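Local atomic coordinates of peptide amidase (Stenotrophomonas maltophilia, PDB entry 1M22), a protein that probably hydrolyses amide bonds, as expected of a peptide amidase of the amidase signature family. Residues A[112-115]-A[116-120]; A[356-359]-A[360-363]; A[382-385]-A[386-389]. One frame throughout, in Å; residues are numbered along the deposited sequence.

Contact 1 of 3, residues A[112-115]-A[116-120]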
# COMPACT_ATOMS: atom_id res chain seq x y z
N TYR A 112 -6.66 1.03 14.90
CA TYR A 112 -6.78 2.47 15.08
C TYR A 112 -7.15 3.21 13.80
O TYR A 112 -8.08 4.01 13.79
CB TYR A 112 -5.47 3.05 15.63
CG TYR A 112 -5.58 4.52 15.98
CD1 TYR A 112 -6.25 4.93 17.13
CD2 TYR A 112 -5.06 5.50 15.13
CE1 TYR A 112 -6.40 6.29 17.42
CE2 TYR A 112 -5.21 6.86 15.42
CZ TYR A 112 -5.88 7.24 16.57
OH TYR A 112 -6.05 8.57 16.86
N LEU A 113 -6.45 2.93 12.70
CA LEU A 113 -6.76 3.63 11.46
C LEU A 113 -8.16 3.32 10.94
O LEU A 113 -8.76 4.14 10.24
CB LEU A 113 -5.70 3.34 10.39
CG LEU A 113 -5.61 1.96 9.75
CD1 LEU A 113 -6.61 1.85 8.60
CD2 LEU A 113 -4.20 1.76 9.21
N VAL A 114 -8.68 2.15 11.28
CA VAL A 114 -10.02 1.78 10.84
C VAL A 114 -11.04 2.58 11.66
O VAL A 114 -12.06 3.02 11.13
CB VAL A 114 -10.27 0.26 10.99
CG1 VAL A 114 -11.72 -0.07 10.69
CG2 VAL A 114 -9.35 -0.50 10.05
N ARG A 115 -10.75 2.78 12.94
CA ARG A 115 -11.63 3.57 13.79
C ARG A 115 -11.66 4.99 13.22
O ARG A 115 -12.71 5.62 13.16
CB ARG A 115 -11.14 3.58 15.24
CG ARG A 115 -11.14 2.20 15.89
CD ARG A 115 -11.21 2.29 17.41
NE ARG A 115 -10.01 2.85 18.02
CZ ARG A 115 -8.85 2.21 18.15
NH1 ARG A 115 -8.73 0.97 17.70
NH2 ARG A 115 -7.82 2.80 18.73
N ARG A 116 -10.51 5.48 12.78
CA ARG A 116 -10.45 6.82 12.21
C ARG A 116 -11.26 6.91 10.91
O ARG A 116 -11.97 7.88 10.69
CB ARG A 116 -9.01 7.25 11.94
CG ARG A 116 -8.18 7.52 13.19
CD ARG A 116 -6.87 8.19 12.83
NE ARG A 116 -7.06 9.56 12.35
CZ ARG A 116 -7.37 10.59 13.13
NH1 ARG A 116 -7.53 10.42 14.43
NH2 ARG A 116 -7.53 11.80 12.60
N LEU A 117 -11.15 5.89 10.06
CA LEU A 117 -11.89 5.89 8.80
C LEU A 117 -13.39 5.83 9.04
O LEU A 117 -14.15 6.54 8.39
CB LEU A 117 -11.46 4.70 7.93
CG LEU A 117 -10.09 4.85 7.27
CD1 LEU A 117 -9.67 3.52 6.68
CD2 LEU A 117 -10.14 5.93 6.20
N ARG A 118 -13.82 5.00 9.99
CA ARG A 118 -15.24 4.91 10.27
C ARG A 118 -15.77 6.19 10.90
O ARG A 118 -16.89 6.61 10.60
CB ARG A 118 -15.53 3.68 11.13
CG ARG A 118 -15.58 2.40 10.30
CD ARG A 118 -15.81 1.14 11.12
NE ARG A 118 -16.35 0.07 10.29
CZ ARG A 118 -16.10 -1.23 10.47
NH1 ARG A 118 -15.31 -1.63 11.46
NH2 ARG A 118 -16.66 -2.12 9.66
N ASP A 119 -14.98 6.82 11.77
CA ASP A 119 -15.41 8.06 12.39
C ASP A 119 -15.54 9.14 11.30
O ASP A 119 -16.38 10.03 11.40
CB ASP A 119 -14.41 8.52 13.46
CG ASP A 119 -14.39 7.60 14.66
OD1 ASP A 119 -15.47 7.12 15.07
OD2 ASP A 119 -13.29 7.37 15.22
N ALA A 120 -14.71 9.03 10.27
CA ALA A 120 -14.73 9.97 9.15
C ALA A 120 -15.91 9.69 8.21
O ALA A 120 -16.14 10.43 7.25
CB ALA A 120 -13.42 9.89 8.37
O HOH W 1 -14.86 4.52 14.77

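Contact 2 of 3, residues A[356-359]-A[360-363]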
# COMPACT_ATOMS: atom_id res chain seq x y z
N GLN A 356 2.33 -27.14 9.02
CA GLN A 356 2.81 -28.50 8.81
C GLN A 356 1.65 -29.49 8.90
O GLN A 356 1.59 -30.45 8.13
CB GLN A 356 3.88 -28.85 9.85
CG GLN A 356 5.14 -28.02 9.74
CD GLN A 356 6.19 -28.41 10.77
OE1 GLN A 356 5.94 -28.38 11.97
NE2 GLN A 356 7.38 -28.77 10.29
N ALA A 357 0.74 -29.23 9.83
CA ALA A 357 -0.43 -30.09 10.02
C ALA A 357 -1.41 -29.92 8.87
O ALA A 357 -2.23 -30.80 8.60
CB ALA A 357 -1.11 -29.76 11.34
N HIS A 358 -1.34 -28.78 8.19
CA HIS A 358 -2.21 -28.50 7.06
C HIS A 358 -1.35 -28.25 5.82
O HIS A 358 -1.65 -27.37 5.01
CB HIS A 358 -3.08 -27.26 7.34
CG HIS A 358 -4.00 -27.41 8.52
ND1 HIS A 358 -3.54 -27.43 9.82
CD2 HIS A 358 -5.34 -27.56 8.58
CE1 HIS A 358 -4.57 -27.58 10.64
NE2 HIS A 358 -5.67 -27.66 9.91
N SER A 359 -0.29 -29.03 5.69
CA SER A 359 0.64 -28.90 4.57
C SER A 359 -0.01 -28.95 3.20
O SER A 359 0.42 -28.25 2.28
CB SER A 359 1.72 -29.98 4.67
OG SER A 359 1.15 -31.28 4.64
N LYS A 360 -1.05 -29.77 3.05
CA LYS A 360 -1.73 -29.88 1.76
C LYS A 360 -2.34 -28.56 1.30
O LYS A 360 -2.29 -28.23 0.11
CB LYS A 360 -2.82 -30.96 1.84
CG LYS A 360 -3.75 -31.00 0.64
CD LYS A 360 -3.00 -31.19 -0.67
CE LYS A 360 -3.94 -31.14 -1.86
NZ LYS A 360 -3.22 -31.25 -3.16
N GLN A 361 -2.91 -27.80 2.23
CA GLN A 361 -3.54 -26.53 1.88
C GLN A 361 -2.62 -25.33 2.00
O GLN A 361 -2.80 -24.33 1.30
CB GLN A 361 -4.77 -26.29 2.77
CG GLN A 361 -5.89 -27.31 2.65
CD GLN A 361 -5.51 -28.66 3.22
OE1 GLN A 361 -5.01 -28.76 4.34
NE2 GLN A 361 -5.76 -29.72 2.45
N GLU A 362 -1.62 -25.42 2.88
CA GLU A 362 -0.71 -24.30 3.11
C GLU A 362 0.67 -24.35 2.47
O GLU A 362 1.21 -23.32 2.06
CB GLU A 362 -0.53 -24.09 4.62
CG GLU A 362 -1.75 -23.54 5.34
CD GLU A 362 -2.00 -22.07 5.06
OE1 GLU A 362 -1.22 -21.48 4.27
OE2 GLU A 362 -2.96 -21.51 5.62
N LEU A 363 1.26 -25.54 2.39
CA LEU A 363 2.61 -25.67 1.85
C LEU A 363 2.72 -26.41 0.52
O LEU A 363 3.73 -27.05 0.25
CB LEU A 363 3.49 -26.36 2.90
CG LEU A 363 3.42 -25.76 4.31
CD1 LEU A 363 4.24 -26.61 5.27
CD2 LEU A 363 3.93 -24.33 4.30
O HOH W 2 1.99 -29.93 0.16

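Contact 3 of 3, residues A[382-385]-A[386-389]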
# COMPACT_ATOMS: atom_id res chain seq x y z
N ASP A 382 19.65 -8.92 21.25
CA ASP A 382 20.82 -9.46 20.57
C ASP A 382 21.61 -8.34 19.91
O ASP A 382 21.07 -7.57 19.11
CB ASP A 382 20.37 -10.46 19.51
CG ASP A 382 21.53 -11.28 18.96
OD1 ASP A 382 22.60 -10.70 18.69
OD2 ASP A 382 21.36 -12.51 18.80
N PRO A 383 22.91 -8.22 20.24
CA PRO A 383 23.77 -7.18 19.67
C PRO A 383 23.75 -7.16 18.14
O PRO A 383 23.80 -6.09 17.53
CB PRO A 383 25.14 -7.52 20.23
CG PRO A 383 24.81 -8.10 21.57
CD PRO A 383 23.65 -9.01 21.25
N ALA A 384 23.70 -8.34 17.53
CA ALA A 384 23.69 -8.45 16.08
C ALA A 384 22.44 -7.78 15.49
O ALA A 384 22.51 -7.15 14.44
CB ALA A 384 23.74 -9.91 15.66
N TYR A 385 21.31 -7.93 16.17
CA TYR A 385 20.07 -7.32 15.71
C TYR A 385 20.16 -5.81 15.87
O TYR A 385 19.84 -5.06 14.95
CB TYR A 385 18.87 -7.85 16.50
CG TYR A 385 17.68 -6.92 16.43
CD1 TYR A 385 16.97 -6.75 15.24
CD2 TYR A 385 17.31 -6.16 17.54
CE1 TYR A 385 15.92 -5.83 15.15
CE2 TYR A 385 16.26 -5.24 17.46
CZ TYR A 385 15.58 -5.08 16.27
OH TYR A 385 14.56 -4.15 16.20
N ILE A 386 20.60 -5.37 17.04
CA ILE A 386 20.73 -3.94 17.31
C ILE A 386 21.61 -3.28 16.26
O ILE A 386 21.26 -2.21 15.74
CB ILE A 386 21.31 -3.70 18.72
CG1 ILE A 386 20.33 -4.23 19.77
CG2 ILE A 386 21.57 -2.21 18.94
CD1 ILE A 386 20.79 -4.06 21.21
N ARG A 387 22.73 -3.91 15.92
CA ARG A 387 23.62 -3.35 14.92
C ARG A 387 22.94 -3.31 13.55
O ARG A 387 23.02 -2.30 12.84
CB ARG A 387 24.90 -4.19 14.81
CG ARG A 387 25.74 -4.23 16.08
CD ARG A 387 27.16 -4.71 15.79
NE ARG A 387 27.21 -6.07 15.26
CZ ARG A 387 27.08 -7.17 16.00
NH1 ARG A 387 26.89 -7.07 17.31
NH2 ARG A 387 27.14 -8.36 15.43
N ALA A 388 22.26 -4.39 13.19
CA ALA A 388 21.57 -4.47 11.91
C ALA A 388 20.50 -3.39 11.76
O ALA A 388 20.42 -2.73 10.73
CB ALA A 388 20.94 -5.85 11.75
N ARG A 389 19.68 -3.22 12.79
CA ARG A 389 18.62 -2.22 12.76
C ARG A 389 19.23 -0.83 12.55
O ARG A 389 18.75 -0.05 11.73
CB ARG A 389 17.83 -2.24 14.06
CG ARG A 389 16.65 -1.27 14.10
CD ARG A 389 15.88 -1.39 15.40
NE ARG A 389 16.70 -1.07 16.56
CZ ARG A 389 16.31 -1.26 17.82
NH1 ARG A 389 15.12 -1.77 18.08
NH2 ARG A 389 17.13 -0.94 18.82

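Contact 1 of 3, residues A[112-115]-A[116-120]
The aliphatic part of Arg-116 lies against the ring of Tyr-112, one helical turn earlier. Arg-116 CD comes 3.4 Å from Tyr-112 CE2. Arg-116 CG makes an off-centre CH-pi contact, 4.3 Å from the Tyr-112 ring centroid. A bend at chi3 (69°) swings the guanidinium along the tyrosine, with the two planes 25° apart. Arg-116 NH1 then gives a weak hydrogen bond to Tyr-112 OH at 3.4 Å. Leu-113 and Leu-117 run side by side, Leu-113 CD1 and Leu-117 CD1 being 4.0 Å apart. Val-114 CG1 lies 4.0 Å from Arg-118 NH1. The residues belong to helix 112-119, the crossover helix of a beta-alpha-beta unit between strands 82-86 and 123-128. Its backbone is bonded i to i+4. Near the C-terminal end, Asp-119 N reaches Arg-115 O at 2.9 Å. Water 1 donates to that same Arg-115 O and to Asp-119 OD1, the latter at 2.7 Å. Farther out, Ala-240 O accepts from Arg-116 NE and helps to fix its guanidinium. Arg-118 is held by salt bridges to Asp-110 and Glu-61. Leu-117 packs on Leu-83 and Leu-85 of strand 82-86, the strand that carries the active-site Lys-86.

Contact 2 of 3, residues A[356-359]-A[360-363]
Gln-356 meets Leu-363 through its backbone: Gln-356 N lies 4.2 Å from Leu-363 CD1. Next comes the junction at His-358. This residue leaves helix 348-357 with phi/psi of -121°/40° and is also the N-cap of the single turn 359-362. The chain changes direction here and starts coiling again at once. Its carbonyl serves the new turn twice. His-358 O accepts from Glu-362 N at 2.9 Å and, more weakly, from Gln-361 N at 3.1 Å. The imidazole turns back to the preceding helix, where ND1 bonds to Phe-354 O and the ring stacks on Phe-354. Gln-361 is bent at chi2 (69°), which folds its amide back; Gln-361 OE1 lies 3.9 Å from His-358 CB. Ser-359 continues the backbone pattern. Ser-359 O accepts from Leu-363 N at 2.8 Å, where the short helix ends. Ser-359 O also takes a bond from water 2 at 3.1 Å, and this water donates weakly to Leu-363 O. Leu-363 CB sits 3.7 Å from Ser-359 O. On the inner side, Glu-362 is buried. Its OE2 accepts from Leu-101 N, while OE1 is close to Glu-132 OE2, a pairing that might favour a shared or retained proton. The kink lies at the surface, away from the annotated sites. Glu-362 and Leu-363 lean on Asn-355 of helix 348-357. Glu-362 also touches loop residues Ser-100 and Ala-147, and its O bonds to Arg-137, just past helix 132-135.

Contact 3 of 3, residues A[382-385]-A[386-389]
Ile-386 N bonds to Asp-382 O at 3.1 Å, the first i to i+4 bond of helix 383-407. Arg-387 N, Ala-388 N and Arg-389 N follow with bonds to the carbonyls of Pro-383, Ala-384 and Tyr-385. The last of these, Arg-389 N to Tyr-385 O, measures 2.8 Å. Asp-382 is the N-cap. Asp-382 OD1 accepts from Ala-384 N at 2.9 Å, and Pro-383 fills the first helical position, where no backbone N-H is needed.

Arg-387 folds back over this first turn. A bend at chi3 (-63°) lays its guanidinium over Ala-384, whose CA sits 3.3 Å above the plane, toward the rim. Arg-387 NH1 also touches Pro-383 CB. Pro-383 O lies over the same group, 3.2 Å from Arg-387 NH1, but the angle is too poor for a hydrogen bond. The positive group therefore rests by its flat side on the backbone.

Tyr-385 and Arg-389 meet on another side of the helix. The arginine is bent at chi3, which carries its end to the phenol. Arg-389 NH1 gives a weak bond to Tyr-385 OH at 3.1 Å, with an angle of only 123° at the hydrogen. Tyr-385 CE2 lies 3.7 Å above one face of the Arg-389 guanidinium, whose plane is turned 66° from the ring. The stronger partner of the phenol is Glu-329 OE2. A bound HEPES buffer molecule lies about 4 Å from the Arg-389 side chain.

Helix 319-340 flanks the buried side. Tyr-328 meets the Tyr-385 ring, its hydroxyl bonds weakly to Asp-382 OD2, and Thr-324 touches Ala-388. Phe-219, from a loop, adjoins both Tyr-385 and Arg-389.

The three contacts follow one another along the chain and do not touch. Their centres are 33 to 35 Å apart, and their nearest atoms about 21 to 23 Å. All belong to the amidase signature region of the chain. Contact 1 is the nearest to the middle, its centre about 17 Å from the chain centre, on a helix that connects two strands of the eleven-stranded mixed sheet. The centres of contacts 2 and 3 are each about 28 Å from it. They belong to the helical run between strands 306-310 and 412-416: contact 2 joins helix 348-357 to the turn 359-362, and contact 3 starts helix 383-407. Only contact 1 lies near a known catalytic residue.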